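Local atomic coordinates of phosphoribosylformylglycinamidine synthase 2 (Thermus thermophilus, PDB entry 3VIU), a protein that binds adenosine-5'-diphosphate and magnesium within a single chain that carries two copies each of the AIR synthase-related N-terminal and C-terminal domains. Residues E165-N170 with V447-R452; L395-A400 with Y581-K586; A431-I436 with G545-D550; L508-E513 with L594-E599; L628-M633 with R660-V665. One frame throughout, in Å; residues are numbered along the deposited sequence.

Contact 1: residues E165-N170 with V447-R452; sequences EGYREN and VDQNPR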
# COMPACT_ATOMS: atom_id res chain seq x y z
N GLU A 165 -3.94 7.14 18.62
CA GLU A 165 -3.05 7.36 19.75
C GLU A 165 -1.69 6.67 19.60
O GLU A 165 -0.66 7.25 19.91
CB GLU A 165 -3.76 6.87 21.03
CG GLU A 165 -2.90 6.48 22.22
CD GLU A 165 -2.36 5.06 22.13
OE1 GLU A 165 -3.15 4.12 21.89
OE2 GLU A 165 -1.13 4.87 22.34
N GLY A 166 -1.71 5.44 19.10
CA GLY A 166 -0.47 4.69 18.93
C GLY A 166 0.51 5.21 17.89
O GLY A 166 1.63 4.71 17.78
N TYR A 167 0.11 6.22 17.13
CA TYR A 167 0.97 6.76 16.09
C TYR A 167 1.51 8.14 16.44
O TYR A 167 2.19 8.76 15.62
CB TYR A 167 0.20 6.84 14.77
CG TYR A 167 -0.28 5.51 14.22
CD1 TYR A 167 0.62 4.54 13.77
CD2 TYR A 167 -1.65 5.24 14.11
CE1 TYR A 167 0.17 3.33 13.22
CE2 TYR A 167 -2.11 4.04 13.57
CZ TYR A 167 -1.20 3.09 13.12
OH TYR A 167 -1.68 1.92 12.57
N ARG A 168 1.20 8.62 17.64
CA ARG A 168 1.66 9.94 18.07
C ARG A 168 3.17 10.12 17.84
O ARG A 168 3.58 11.09 17.21
CB ARG A 168 1.34 10.16 19.55
CG ARG A 168 1.53 11.60 20.04
CD ARG A 168 1.60 11.67 21.57
NE ARG A 168 0.59 10.82 22.21
CZ ARG A 168 -0.71 11.05 22.16
NH1 ARG A 168 -1.56 10.23 22.77
NH2 ARG A 168 -1.17 12.10 21.50
N GLU A 169 3.98 9.19 18.33
CA GLU A 169 5.43 9.26 18.18
C GLU A 169 5.99 8.82 16.84
O GLU A 169 6.96 9.37 16.35
CB GLU A 169 6.14 8.46 19.28
CG GLU A 169 6.36 9.25 20.54
CD GLU A 169 5.08 9.86 21.04
OE1 GLU A 169 4.11 9.10 21.28
OE2 GLU A 169 5.03 11.10 21.18
N ASN A 170 5.38 7.80 16.26
CA ASN A 170 5.86 7.31 14.98
C ASN A 170 4.75 7.28 13.93
O ASN A 170 4.01 6.30 13.83
CB ASN A 170 6.45 5.90 15.15
CG ASN A 170 7.53 5.85 16.22
OD1 ASN A 170 7.24 5.97 17.42
ND2 ASN A 170 8.77 5.67 15.80
N VAL A 447 -6.43 -0.13 -0.63
CA VAL A 447 -5.47 -0.45 0.42
C VAL A 447 -6.21 -0.31 1.74
O VAL A 447 -6.92 0.67 1.94
CB VAL A 447 -4.25 0.50 0.38
CG1 VAL A 447 -4.71 1.94 0.37
CG2 VAL A 447 -3.36 0.26 1.58
N ASP A 448 -6.07 -1.29 2.64
CA ASP A 448 -6.77 -1.22 3.93
C ASP A 448 -5.99 -1.80 5.11
O ASP A 448 -5.03 -2.53 4.94
CB ASP A 448 -8.09 -2.02 3.91
CG ASP A 448 -9.17 -1.38 3.07
OD1 ASP A 448 -9.47 -1.95 2.00
OD2 ASP A 448 -9.72 -0.33 3.48
N GLN A 449 -6.47 -1.44 6.29
CA GLN A 449 -5.99 -1.92 7.59
C GLN A 449 -6.66 -1.08 8.66
O GLN A 449 -6.83 0.14 8.51
CB GLN A 449 -4.46 -1.91 7.72
CG GLN A 449 -3.82 -0.67 8.27
CD GLN A 449 -3.95 -0.50 9.78
OE1 GLN A 449 -3.64 -1.41 10.56
NE2 GLN A 449 -4.39 0.67 10.19
N ASN A 450 -7.09 -1.77 9.71
CA ASN A 450 -7.77 -1.17 10.84
C ASN A 450 -6.85 -1.28 12.06
O ASN A 450 -6.63 -2.36 12.59
CB ASN A 450 -9.09 -1.93 11.06
CG ASN A 450 -9.91 -1.37 12.21
OD1 ASN A 450 -11.14 -1.29 12.11
ND2 ASN A 450 -9.25 -1.01 13.31
N PRO A 451 -6.30 -0.15 12.53
CA PRO A 451 -5.40 -0.14 13.69
C PRO A 451 -5.98 -0.61 15.01
O PRO A 451 -5.26 -1.18 15.83
CB PRO A 451 -4.92 1.30 13.74
CG PRO A 451 -6.06 2.06 13.19
CD PRO A 451 -6.49 1.22 12.01
N ARG A 452 -7.27 -0.38 15.23
CA ARG A 452 -7.91 -0.81 16.48
C ARG A 452 -7.93 -2.33 16.56
O ARG A 452 -7.53 -2.91 17.57
CB ARG A 452 -9.33 -0.24 16.56
CG ARG A 452 -9.36 1.28 16.51
CD ARG A 452 -10.75 1.84 16.79
NE ARG A 452 -10.76 3.30 16.82
CZ ARG A 452 -10.06 4.05 17.67
NH1 ARG A 452 -9.27 3.48 18.57
NH2 ARG A 452 -10.16 5.37 17.64
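Tyr-167 sets its CG anti to the carbonyl carbon (chi1 -62°), which sends the phenol across to Pro-451, while a bend at chi2 of Gln-449 (77°) folds that side chain up beside the hydroxyl. Pro-451 CB sits at the edge of the tyrosine ring, near its plane, 3.5 Å from Tyr-167 OH and 3.9 Å from Tyr-167 CE2. The tyrosine and proline side chains cross at about a right angle. The Gln-449 amide comes from the opposite direction, its plane turned 84° from the ring. No hydrogen bond joins the two segments; Tyr-167 OH is instead hydrogen-bonded to Thr-538 OG1 at the start of strand 538-548. Tyr-167 ends the 3-10 turn 165-167, which Arg-168 N closes by donating to Glu-165 O at 3.2 Å. Pro-451 opens helix 451-456 right after Asn-450, its N-cap. This buried contact ties the loop between strands 156-163 and 172-182 to the end of strand 441-448, so it joins two PurM-like N-terminal domains of one chain, an arrangement consistent with the pairing of such domains in dimeric PurM relatives.

Contact 2: residues L395-A400 with Y581-K586; sequences LRRLLA and YLLTGK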
# COMPACT_ATOMS: atom_id res chain seq x y z
N LEU A 395 -25.14 8.40 15.12
CA LEU A 395 -24.80 8.37 13.70
C LEU A 395 -24.18 9.70 13.28
O LEU A 395 -23.21 9.71 12.52
CB LEU A 395 -26.05 8.09 12.86
CG LEU A 395 -25.87 8.23 11.34
CD1 LEU A 395 -24.79 7.28 10.84
CD2 LEU A 395 -27.19 7.96 10.64
N ARG A 396 -24.73 10.81 13.77
CA ARG A 396 -24.19 12.12 13.43
C ARG A 396 -22.80 12.29 14.03
O ARG A 396 -21.92 12.87 13.41
CB ARG A 396 -25.11 13.25 13.94
CG ARG A 396 -26.45 13.38 13.21
CD ARG A 396 -27.11 14.75 13.46
NE ARG A 396 -27.59 14.89 14.83
CZ ARG A 396 -28.82 14.57 15.23
NH1 ARG A 396 -29.70 14.08 14.36
NH2 ARG A 396 -29.17 14.71 16.50
N ARG A 397 -22.60 11.76 15.24
CA ARG A 397 -21.30 11.87 15.89
C ARG A 397 -20.24 11.02 15.19
O ARG A 397 -19.06 11.40 15.14
CB ARG A 397 -21.41 11.50 17.37
CG ARG A 397 -22.15 12.55 18.20
CD ARG A 397 -22.53 12.03 19.58
NE ARG A 397 -21.39 11.77 20.46
CZ ARG A 397 -21.47 11.10 21.61
NH1 ARG A 397 -22.64 10.63 22.03
NH2 ARG A 397 -20.38 10.91 22.35
N LEU A 398 -20.65 9.87 14.66
CA LEU A 398 -19.73 8.97 13.95
C LEU A 398 -19.32 9.57 12.61
O LEU A 398 -18.15 9.50 12.22
CB LEU A 398 -20.36 7.60 13.72
CG LEU A 398 -20.36 6.65 14.92
CD1 LEU A 398 -21.16 5.41 14.59
CD2 LEU A 398 -18.92 6.29 15.29
N LEU A 399 -20.29 10.15 11.91
CA LEU A 399 -20.03 10.76 10.62
C LEU A 399 -19.05 11.91 10.80
O LEU A 399 -18.21 12.15 9.95
CB LEU A 399 -21.33 11.26 9.98
CG LEU A 399 -22.26 10.21 9.36
CD1 LEU A 399 -23.60 10.82 9.07
CD2 LEU A 399 -21.65 9.66 8.08
N ALA A 400 -19.15 12.60 11.94
CA ALA A 400 -18.28 13.74 12.24
C ALA A 400 -16.90 13.34 12.76
O ALA A 400 -16.04 14.19 12.98
CB ALA A 400 -18.96 14.66 13.23
N TYR A 581 -15.34 3.42 20.82
CA TYR A 581 -14.41 4.51 21.06
C TYR A 581 -15.12 5.84 21.26
O TYR A 581 -14.72 6.64 22.10
CB TYR A 581 -13.44 4.65 19.88
CG TYR A 581 -12.51 5.83 20.03
CD1 TYR A 581 -11.45 5.79 20.93
CD2 TYR A 581 -12.70 6.98 19.27
CE1 TYR A 581 -10.59 6.87 21.07
CE2 TYR A 581 -11.84 8.07 19.41
CZ TYR A 581 -10.79 8.01 20.31
OH TYR A 581 -9.94 9.08 20.45
N LEU A 582 -16.18 6.07 20.49
CA LEU A 582 -16.94 7.30 20.59
C LEU A 582 -17.67 7.42 21.92
O LEU A 582 -17.75 8.50 22.49
CB LEU A 582 -17.98 7.37 19.46
CG LEU A 582 -18.94 8.57 19.55
CD1 LEU A 582 -18.24 9.80 19.02
CD2 LEU A 582 -20.20 8.30 18.74
N LEU A 583 -18.18 6.30 22.43
CA LEU A 583 -18.91 6.31 23.69
C LEU A 583 -18.10 6.12 24.98
O LEU A 583 -18.54 6.53 26.06
CB LEU A 583 -20.03 5.26 23.64
CG LEU A 583 -21.07 5.48 22.52
CD1 LEU A 583 -22.04 4.31 22.49
CD2 LEU A 583 -21.81 6.80 22.75
N THR A 584 -16.92 5.50 24.89
CA THR A 584 -16.11 5.29 26.09
C THR A 584 -14.78 6.00 26.00
O THR A 584 -14.06 6.14 26.99
CB THR A 584 -15.81 3.80 26.31
OG1 THR A 584 -14.94 3.33 25.27
CG2 THR A 584 -17.10 2.99 26.31
N GLY A 585 -14.44 6.46 24.80
CA GLY A 585 -13.17 7.13 24.62
C GLY A 585 -12.04 6.11 24.65
O GLY A 585 -10.87 6.48 24.64
N LYS A 586 -12.39 4.83 24.68
CA LYS A 586 -11.37 3.80 24.75
C LYS A 586 -11.53 2.69 23.71
O LYS A 586 -12.53 2.63 22.99
CB LYS A 586 -11.36 3.21 26.17
CG LYS A 586 -11.20 4.30 27.24
CD LYS A 586 -10.84 3.75 28.62
CE LYS A 586 -12.01 3.08 29.31
NZ LYS A 586 -11.59 2.51 30.62
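Leu-582 pushes its isobutyl end between Arg-397 and Leu-398, a helix-to-helix packing of helix 391-399 against helix 578-584, the latter in an AIR synthase-related C-terminal domain. The backbones come nearest at Leu-398 and Leu-582, whose CA atoms are 7.4 Å apart. Leu-582 holds CG anti to its own N (chi1 174°), presenting both methyls to the facing helix. Arg-397 leans over them: its CB lies 3.7 Å from Leu-582 CD2, and a bend at chi3 (67°) brings the guanidinium down over the leucine. One guanidinium face is covered by Leu-582 CD2, 4.0 Å above the plane and displaced toward the rim. Leu-398 meets the same methyl at an oblique angle, its CG 4.2 Å from Leu-582 CD2, and also packs on Leu-628 and Phe-654. Leu-583 comes in at about a right angle to the arginine, CD2 standing 4.0 Å from Arg-397 NH1. Arg-397 thus contributes mostly its aliphatic length and one flat face, with no hydrogen bond between the helices. Past the contact, helix 578-584 gives way at Gly-585, whose phi is positive; an ST turn spans this exit, Lys-586 N donating to Thr-584 OG1 at 3.0 Å.

Contact 3: residues A431-I436 with G545-D550; sequences AAVLWI and GVLEVD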
# COMPACT_ATOMS: atom_id res chain seq x y z
N ALA A 431 -13.66 0.80 -4.40
CA ALA A 431 -12.26 0.67 -4.80
C ALA A 431 -12.08 1.59 -5.98
O ALA A 431 -13.03 1.85 -6.70
CB ALA A 431 -11.96 -0.78 -5.20
N ALA A 432 -10.87 2.10 -6.17
CA ALA A 432 -10.61 2.98 -7.30
C ALA A 432 -10.65 2.10 -8.54
O ALA A 432 -10.13 0.98 -8.53
CB ALA A 432 -9.25 3.62 -7.16
N VAL A 433 -11.28 2.59 -9.60
CA VAL A 433 -11.39 1.83 -10.85
C VAL A 433 -10.80 2.61 -12.01
O VAL A 433 -11.37 3.60 -12.45
CB VAL A 433 -12.87 1.51 -11.18
CG1 VAL A 433 -12.97 0.85 -12.55
CG2 VAL A 433 -13.44 0.59 -10.11
N LEU A 434 -9.65 2.16 -12.51
CA LEU A 434 -8.98 2.81 -13.63
C LEU A 434 -9.34 2.12 -14.94
O LEU A 434 -9.03 0.94 -15.13
CB LEU A 434 -7.46 2.78 -13.45
CG LEU A 434 -6.78 3.58 -12.34
CD1 LEU A 434 -7.20 5.04 -12.42
CD2 LEU A 434 -7.12 3.00 -10.98
N TRP A 435 -10.00 2.85 -15.84
CA TRP A 435 -10.40 2.30 -17.13
C TRP A 435 -9.27 2.38 -18.14
O TRP A 435 -8.62 3.41 -18.30
CB TRP A 435 -11.63 3.06 -17.64
CG TRP A 435 -11.96 2.83 -19.10
CD1 TRP A 435 -11.98 1.63 -19.76
CD2 TRP A 435 -12.42 3.81 -20.04
NE1 TRP A 435 -12.43 1.80 -21.05
CE2 TRP A 435 -12.71 3.13 -21.25
CE3 TRP A 435 -12.63 5.19 -19.97
CZ2 TRP A 435 -13.19 3.79 -22.38
CZ3 TRP A 435 -13.10 5.85 -21.11
CH2 TRP A 435 -13.38 5.15 -22.29
N ILE A 436 -9.02 1.26 -18.82
CA ILE A 436 -7.99 1.23 -19.84
C ILE A 436 -8.67 1.57 -21.15
O ILE A 436 -9.36 0.74 -21.74
CB ILE A 436 -7.35 -0.15 -19.94
CG1 ILE A 436 -6.68 -0.52 -18.62
CG2 ILE A 436 -6.34 -0.17 -21.08
CD1 ILE A 436 -6.17 -1.93 -18.58
N GLY A 545 -7.34 -5.84 -8.84
CA GLY A 545 -8.22 -6.78 -9.51
C GLY A 545 -8.64 -6.20 -10.84
O GLY A 545 -8.34 -5.05 -11.14
N VAL A 546 -9.33 -6.99 -11.66
CA VAL A 546 -9.77 -6.50 -12.95
C VAL A 546 -11.24 -6.78 -13.16
O VAL A 546 -11.82 -7.66 -12.51
CB VAL A 546 -8.97 -7.14 -14.10
CG1 VAL A 546 -9.14 -8.65 -14.07
CG2 VAL A 546 -9.43 -6.57 -15.43
N LEU A 547 -11.86 -6.03 -14.07
CA LEU A 547 -13.27 -6.20 -14.37
C LEU A 547 -13.57 -5.56 -15.72
O LEU A 547 -12.71 -4.94 -16.33
CB LEU A 547 -14.13 -5.54 -13.29
CG LEU A 547 -14.09 -4.01 -13.21
CD1 LEU A 547 -15.22 -3.53 -12.31
CD2 LEU A 547 -12.76 -3.53 -12.66
N GLU A 548 -14.80 -5.72 -16.19
CA GLU A 548 -15.21 -5.11 -17.44
C GLU A 548 -15.89 -3.84 -17.00
O GLU A 548 -16.89 -3.88 -16.29
CB GLU A 548 -16.20 -5.99 -18.21
CG GLU A 548 -15.64 -7.33 -18.64
CD GLU A 548 -16.48 -8.00 -19.71
OE1 GLU A 548 -17.71 -8.14 -19.50
OE2 GLU A 548 -15.91 -8.39 -20.76
N VAL A 549 -15.33 -2.71 -17.41
CA VAL A 549 -15.86 -1.40 -17.06
C VAL A 549 -17.38 -1.34 -17.22
O VAL A 549 -18.06 -0.61 -16.50
CB VAL A 549 -15.23 -0.32 -17.93
CG1 VAL A 549 -15.73 1.05 -17.51
CG2 VAL A 549 -13.73 -0.39 -17.81
N ASP A 550 -17.90 -2.12 -18.15
CA ASP A 550 -19.34 -2.12 -18.39
C ASP A 550 -20.12 -2.89 -17.32
O ASP A 550 -21.34 -2.75 -17.24
CB ASP A 550 -19.64 -2.71 -19.76
CG ASP A 550 -21.06 -2.42 -20.20
OD1 ASP A 550 -21.39 -1.23 -20.37
OD2 ASP A 550 -21.83 -3.39 -20.35
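Trp-435 and Val-549 form the tight end of this contact, Val-433 and Leu-547 the looser one. At the tight end Val-549 CG2 approaches the indole obliquely, 3.3 Å from Trp-435 CD1 and 3.9 Å from Trp-435 CG. The two side chains cross at about a right angle. Trp-435 holds CG anti to its backbone N (chi1 167°), and the hydrogen bond from Trp-435 NE1 to Thr-439 O helps to fix how the indole is turned. Both residues are nevertheless partly exposed, so this close fit lies toward the solvent side; Val-549, beyond the end of strand 538-548, brings its CA to 6.6 Å from Trp-435 CA. Deeper in, Val-433 CG1 and Leu-547 CD2 are buried but only brush at 4.4 Å; Val-433 also packs on Leu-425 and Val-476, and Leu-547 on Ala-478. Strand 441-448 runs between strands 432-436 and 538-548 in the mixed sheet of the PurM-like N-terminal domain, pairing Leu-434 with Val-443 and Gly-545 with Ala-444. Val-433 and Leu-547 therefore meet over this middle strand. Without any hydrogen bond between the two segments, their contact rests on apolar fit alone, while the directional backbone bonds go to other strands, among them 441-448 between the two.

Contact 4: residues L508-E513 with L594-E599; sequences LKEASE and LDLGRE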
# COMPACT_ATOMS: atom_id res chain seq x y z
N LEU A 508 -1.88 -12.64 7.45
CA LEU A 508 -1.92 -12.52 5.99
C LEU A 508 -1.96 -13.90 5.32
O LEU A 508 -2.76 -14.15 4.42
CB LEU A 508 -0.71 -11.73 5.51
CG LEU A 508 -0.85 -10.22 5.26
CD1 LEU A 508 -1.99 -9.63 6.06
CD2 LEU A 508 0.47 -9.54 5.59
N LYS A 509 -1.08 -14.78 5.78
CA LYS A 509 -0.99 -16.13 5.24
C LYS A 509 -2.37 -16.78 5.27
O LYS A 509 -2.86 -17.29 4.25
CB LYS A 509 -0.02 -16.95 6.09
CG LYS A 509 -0.02 -18.44 5.79
CD LYS A 509 0.70 -19.20 6.90
CE LYS A 509 0.79 -20.69 6.59
NZ LYS A 509 -0.53 -21.34 6.32
N GLU A 510 -2.99 -16.75 6.44
CA GLU A 510 -4.29 -17.36 6.63
C GLU A 510 -5.38 -16.76 5.75
O GLU A 510 -6.19 -17.50 5.18
CB GLU A 510 -4.68 -17.26 8.10
CG GLU A 510 -5.95 -17.99 8.46
CD GLU A 510 -6.06 -18.22 9.96
OE1 GLU A 510 -7.15 -18.65 10.41
OE2 GLU A 510 -5.07 -17.97 10.68
N ALA A 511 -5.41 -15.44 5.62
CA ALA A 511 -6.41 -14.78 4.79
C ALA A 511 -6.11 -15.06 3.32
O ALA A 511 -7.01 -15.30 2.51
CB ALA A 511 -6.42 -13.28 5.04
N SER A 512 -4.83 -15.04 2.99
CA SER A 512 -4.38 -15.28 1.63
C SER A 512 -4.76 -16.67 1.15
O SER A 512 -5.25 -16.84 0.03
CB SER A 512 -2.87 -15.10 1.54
OG SER A 512 -2.39 -15.42 0.25
N GLU A 513 -4.52 -17.67 1.99
CA GLU A 513 -4.82 -19.05 1.64
C GLU A 513 -6.32 -19.27 1.46
O GLU A 513 -6.76 -19.90 0.50
CB GLU A 513 -4.27 -19.99 2.70
CG GLU A 513 -4.36 -21.46 2.34
CD GLU A 513 -3.73 -22.37 3.38
OE1 GLU A 513 -3.78 -23.61 3.21
OE2 GLU A 513 -3.18 -21.84 4.38
N LEU A 594 -13.92 -13.23 12.21
CA LEU A 594 -13.86 -13.25 10.76
C LEU A 594 -13.88 -14.69 10.25
O LEU A 594 -12.94 -15.46 10.49
CB LEU A 594 -12.61 -12.52 10.28
CG LEU A 594 -12.22 -12.55 8.80
CD1 LEU A 594 -13.39 -12.13 7.92
CD2 LEU A 594 -11.04 -11.61 8.60
N ASP A 595 -14.96 -15.03 9.57
CA ASP A 595 -15.16 -16.36 8.99
C ASP A 595 -14.69 -16.20 7.55
O ASP A 595 -15.39 -15.64 6.71
CB ASP A 595 -16.65 -16.73 9.02
CG ASP A 595 -16.95 -18.08 8.38
OD1 ASP A 595 -16.26 -18.47 7.41
OD2 ASP A 595 -17.89 -18.76 8.85
N LEU A 596 -13.49 -16.69 7.27
CA LEU A 596 -12.93 -16.58 5.94
C LEU A 596 -13.75 -17.33 4.90
O LEU A 596 -13.79 -16.93 3.74
CB LEU A 596 -11.49 -17.07 5.96
CG LEU A 596 -10.61 -16.02 6.66
CD1 LEU A 596 -9.28 -16.61 7.08
CD2 LEU A 596 -10.41 -14.83 5.71
N GLY A 597 -14.43 -18.39 5.31
CA GLY A 597 -15.25 -19.14 4.37
C GLY A 597 -16.43 -18.29 3.93
O GLY A 597 -16.77 -18.25 2.74
N ARG A 598 -17.06 -17.62 4.89
CA ARG A 598 -18.19 -16.77 4.57
C ARG A 598 -17.70 -15.61 3.71
O ARG A 598 -18.32 -15.28 2.69
CB ARG A 598 -18.83 -16.24 5.86
CG ARG A 598 -19.89 -15.17 5.65
CD ARG A 598 -21.10 -15.71 4.90
NE ARG A 598 -21.87 -16.64 5.71
CZ ARG A 598 -22.53 -16.31 6.82
NH1 ARG A 598 -22.53 -15.05 7.25
NH2 ARG A 598 -23.19 -17.23 7.50
N GLU A 599 -16.59 -15.00 4.11
CA GLU A 599 -16.01 -13.87 3.40
C GLU A 599 -15.83 -14.17 1.91
O GLU A 599 -16.23 -13.39 1.06
CB GLU A 599 -14.66 -13.48 4.00
CG GLU A 599 -14.03 -12.24 3.35
CD GLU A 599 -14.85 -10.97 3.58
OE1 GLU A 599 -15.12 -10.25 2.59
OE2 GLU A 599 -15.20 -10.67 4.73
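Asp-595 OD1, one residue ahead of the Leu-596 that meets Glu-510 and Ala-511, accepts from Arg-598 N at 2.8 Å with an N-H...O angle of 160°. The donor stands above the carboxylate, 63° out of its plane. This N-cap closes the first turn of helix 596-611, where a carboxylate would probably be stabilised by the positive end of the helix. The side chain of Leu-596, in that first turn, extends to helix 495-515, CG anti to the carbonyl carbon (chi1 -73°), and its two methyls divide the work. CD1 rests 3.7 Å from Glu-510 O and 3.9 Å from Glu-510 CG, touching the backbone and the aliphatic root of the glutamate rather than its carboxylate. CD2 turns to Ala-511, 4.1 Å from CA and 4.3 Å from CB, where the small side chain lets the branched one approach the helix backbone. The packing sets the first turn of helix 596-611, in a C-terminal AIR synthase-related domain, against helix 495-515 of the preceding PurM-like N-terminal domain. Met-463 of helix 458-475 touches both Glu-510 and Leu-596. On helix 495-515 itself, Lys-509 NZ forms a salt bridge with Glu-513 OE2 at 3.3 Å, one turn further on. Glu-599 turns to other partners, with its OE2 paired to Arg-471 NH1 and hydrogen-bonded to Ser-659 OG.

Contact 5: residues L628-M633 with R660-V665; sequences LALAEM and RVLFTV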
# COMPACT_ATOMS: atom_id res chain seq x y z
N LEU A 628 -23.96 3.64 9.34
CA LEU A 628 -22.97 4.50 8.70
C LEU A 628 -22.83 4.10 7.23
O LEU A 628 -22.81 4.97 6.35
CB LEU A 628 -21.62 4.40 9.41
CG LEU A 628 -20.70 5.50 8.87
CD1 LEU A 628 -20.38 6.47 9.99
CD2 LEU A 628 -19.44 4.90 8.29
N ALA A 629 -22.76 2.80 6.95
CA ALA A 629 -22.64 2.34 5.57
C ALA A 629 -23.80 2.91 4.77
O ALA A 629 -23.62 3.44 3.67
CB ALA A 629 -22.68 0.82 5.52
N LEU A 630 -25.00 2.80 5.34
CA LEU A 630 -26.22 3.29 4.72
C LEU A 630 -26.12 4.78 4.40
O LEU A 630 -26.45 5.20 3.29
CB LEU A 630 -27.39 3.03 5.67
CG LEU A 630 -28.59 2.19 5.24
CD1 LEU A 630 -28.23 1.11 4.25
CD2 LEU A 630 -29.19 1.59 6.49
N ALA A 631 -25.64 5.58 5.35
CA ALA A 631 -25.52 7.02 5.12
C ALA A 631 -24.53 7.36 4.00
O ALA A 631 -24.75 8.29 3.23
CB ALA A 631 -25.13 7.73 6.41
N GLU A 632 -23.43 6.62 3.93
CA GLU A 632 -22.42 6.86 2.91
C GLU A 632 -22.97 6.66 1.50
O GLU A 632 -22.47 7.26 0.55
CB GLU A 632 -21.20 5.95 3.12
CG GLU A 632 -20.38 6.30 4.36
CD GLU A 632 -19.19 5.39 4.56
OE1 GLU A 632 -18.10 5.91 4.89
OE2 GLU A 632 -19.35 4.16 4.42
N MSE A 633 -24.00 5.84 1.37
CA MSE A 633 -24.56 5.57 0.05
C MSE A 633 -25.48 6.66 -0.47
O MSE A 633 -25.76 6.72 -1.66
CB MSE A 633 -25.29 4.22 0.06
CG MSE A 633 -24.37 3.05 0.34
SE MSE A 633 -25.32 1.37 0.56
CE MSE A 633 -25.30 0.74 -1.27
N ARG A 660 -20.08 -8.45 5.19
CA ARG A 660 -21.42 -7.90 5.02
C ARG A 660 -21.45 -6.89 3.87
O ARG A 660 -20.65 -5.95 3.83
CB ARG A 660 -21.89 -7.26 6.32
CG ARG A 660 -21.87 -8.22 7.51
CD ARG A 660 -22.65 -7.67 8.69
NE ARG A 660 -22.02 -6.48 9.26
CZ ARG A 660 -22.61 -5.67 10.13
NH1 ARG A 660 -23.85 -5.92 10.54
NH2 ARG A 660 -21.97 -4.62 10.60
N VAL A 661 -22.38 -7.08 2.93
CA VAL A 661 -22.51 -6.20 1.77
C VAL A 661 -23.94 -5.76 1.44
O VAL A 661 -24.88 -6.56 1.44
CB VAL A 661 -21.95 -6.90 0.49
CG1 VAL A 661 -22.14 -6.00 -0.73
CG2 VAL A 661 -20.47 -7.21 0.67
N LEU A 662 -24.07 -4.47 1.13
CA LEU A 662 -25.35 -3.88 0.76
C LEU A 662 -25.38 -3.68 -0.75
O LEU A 662 -24.36 -3.34 -1.35
CB LEU A 662 -25.52 -2.52 1.43
CG LEU A 662 -25.67 -2.45 2.95
CD1 LEU A 662 -25.57 -0.99 3.43
CD2 LEU A 662 -27.00 -3.06 3.33
N PHE A 663 -26.53 -3.90 -1.37
CA PHE A 663 -26.66 -3.68 -2.81
C PHE A 663 -28.12 -3.52 -3.21
O PHE A 663 -29.02 -3.90 -2.46
CB PHE A 663 -26.02 -4.83 -3.60
CG PHE A 663 -26.82 -6.09 -3.62
CD1 PHE A 663 -27.54 -6.46 -4.74
CD2 PHE A 663 -26.84 -6.93 -2.51
CE1 PHE A 663 -28.28 -7.64 -4.77
CE2 PHE A 663 -27.57 -8.10 -2.52
CZ PHE A 663 -28.29 -8.46 -3.66
N THR A 664 -28.35 -2.92 -4.37
CA THR A 664 -29.71 -2.69 -4.83
C THR A 664 -29.97 -3.38 -6.16
O THR A 664 -29.06 -3.55 -6.98
CB THR A 664 -30.00 -1.20 -4.98
OG1 THR A 664 -29.37 -0.72 -6.17
CG2 THR A 664 -29.45 -0.43 -3.79
N VAL A 665 -31.22 -3.77 -6.38
CA VAL A 665 -31.62 -4.44 -7.61
C VAL A 665 -32.84 -3.73 -8.14
O VAL A 665 -33.54 -3.04 -7.40
CB VAL A 665 -32.02 -5.93 -7.36
CG1 VAL A 665 -30.87 -6.69 -6.79
CG2 VAL A 665 -33.20 -5.99 -6.41
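Leu-662 meets Ala-629, Leu-630 and Met-633 without a flat group taking part; the single ring of the two segments, Phe-663, points away from the helix and packs on Leu-565, Ile-567 and Leu-609. One methyl, Leu-662 CD1, carries nearly everything. It lies 3.5 Å from Leu-630 CD1, 3.7 Å from the selenium of Met-633, a selenomethionine, and 4.0 Å from Ala-629 CB. The two leucines cross at about a right angle. With CG anti to the carbonyl carbon (chi1 -63°) and the chain extended at chi2, Met-633 SE reaches 4.0 Å from Leu-662 CB; the bend at chi3 turns only the terminal CE. Helix 625-634 thereby lies on the sheet of the C-terminal AIR synthase-related domain; the axis of segment 628-633 passes 10.2 Å from that of strand 661-665, at 38°. The side chain of Ala-629 is about 8 Å from the bound magnesium ion. All four residues are buried and apolar, so dispersion and shape hold the helix here, while the hydrogen bonds of the strand go to its sheet neighbours.

In the fold
Contacts 1 and 5 are buried; contacts 2, 3 and 4 are only partly so. Contact 1 bridges the two N-terminal-type domains and contact 4 an N-terminal-type to a C-terminal-type domain, whereas contacts 3 and 5 each stay within one domain. Contacts 1 and 3 reach the same sheet, through strand 441-448 and its neighbours, yet lie on opposite sides of the chain's centre. Contact 2 touches two others: Arg-452 of contact 1 makes a cation-pi interaction with Tyr-581, and Leu-628 of contact 5 packs on Leu-395, Leu-398 and Leu-399. Contacts 3 and 5 are wholly apolar, while contact 2 lays leucine on an arginine's guanidinium and contact 4 on the backbone and aliphatic part of a glutamate.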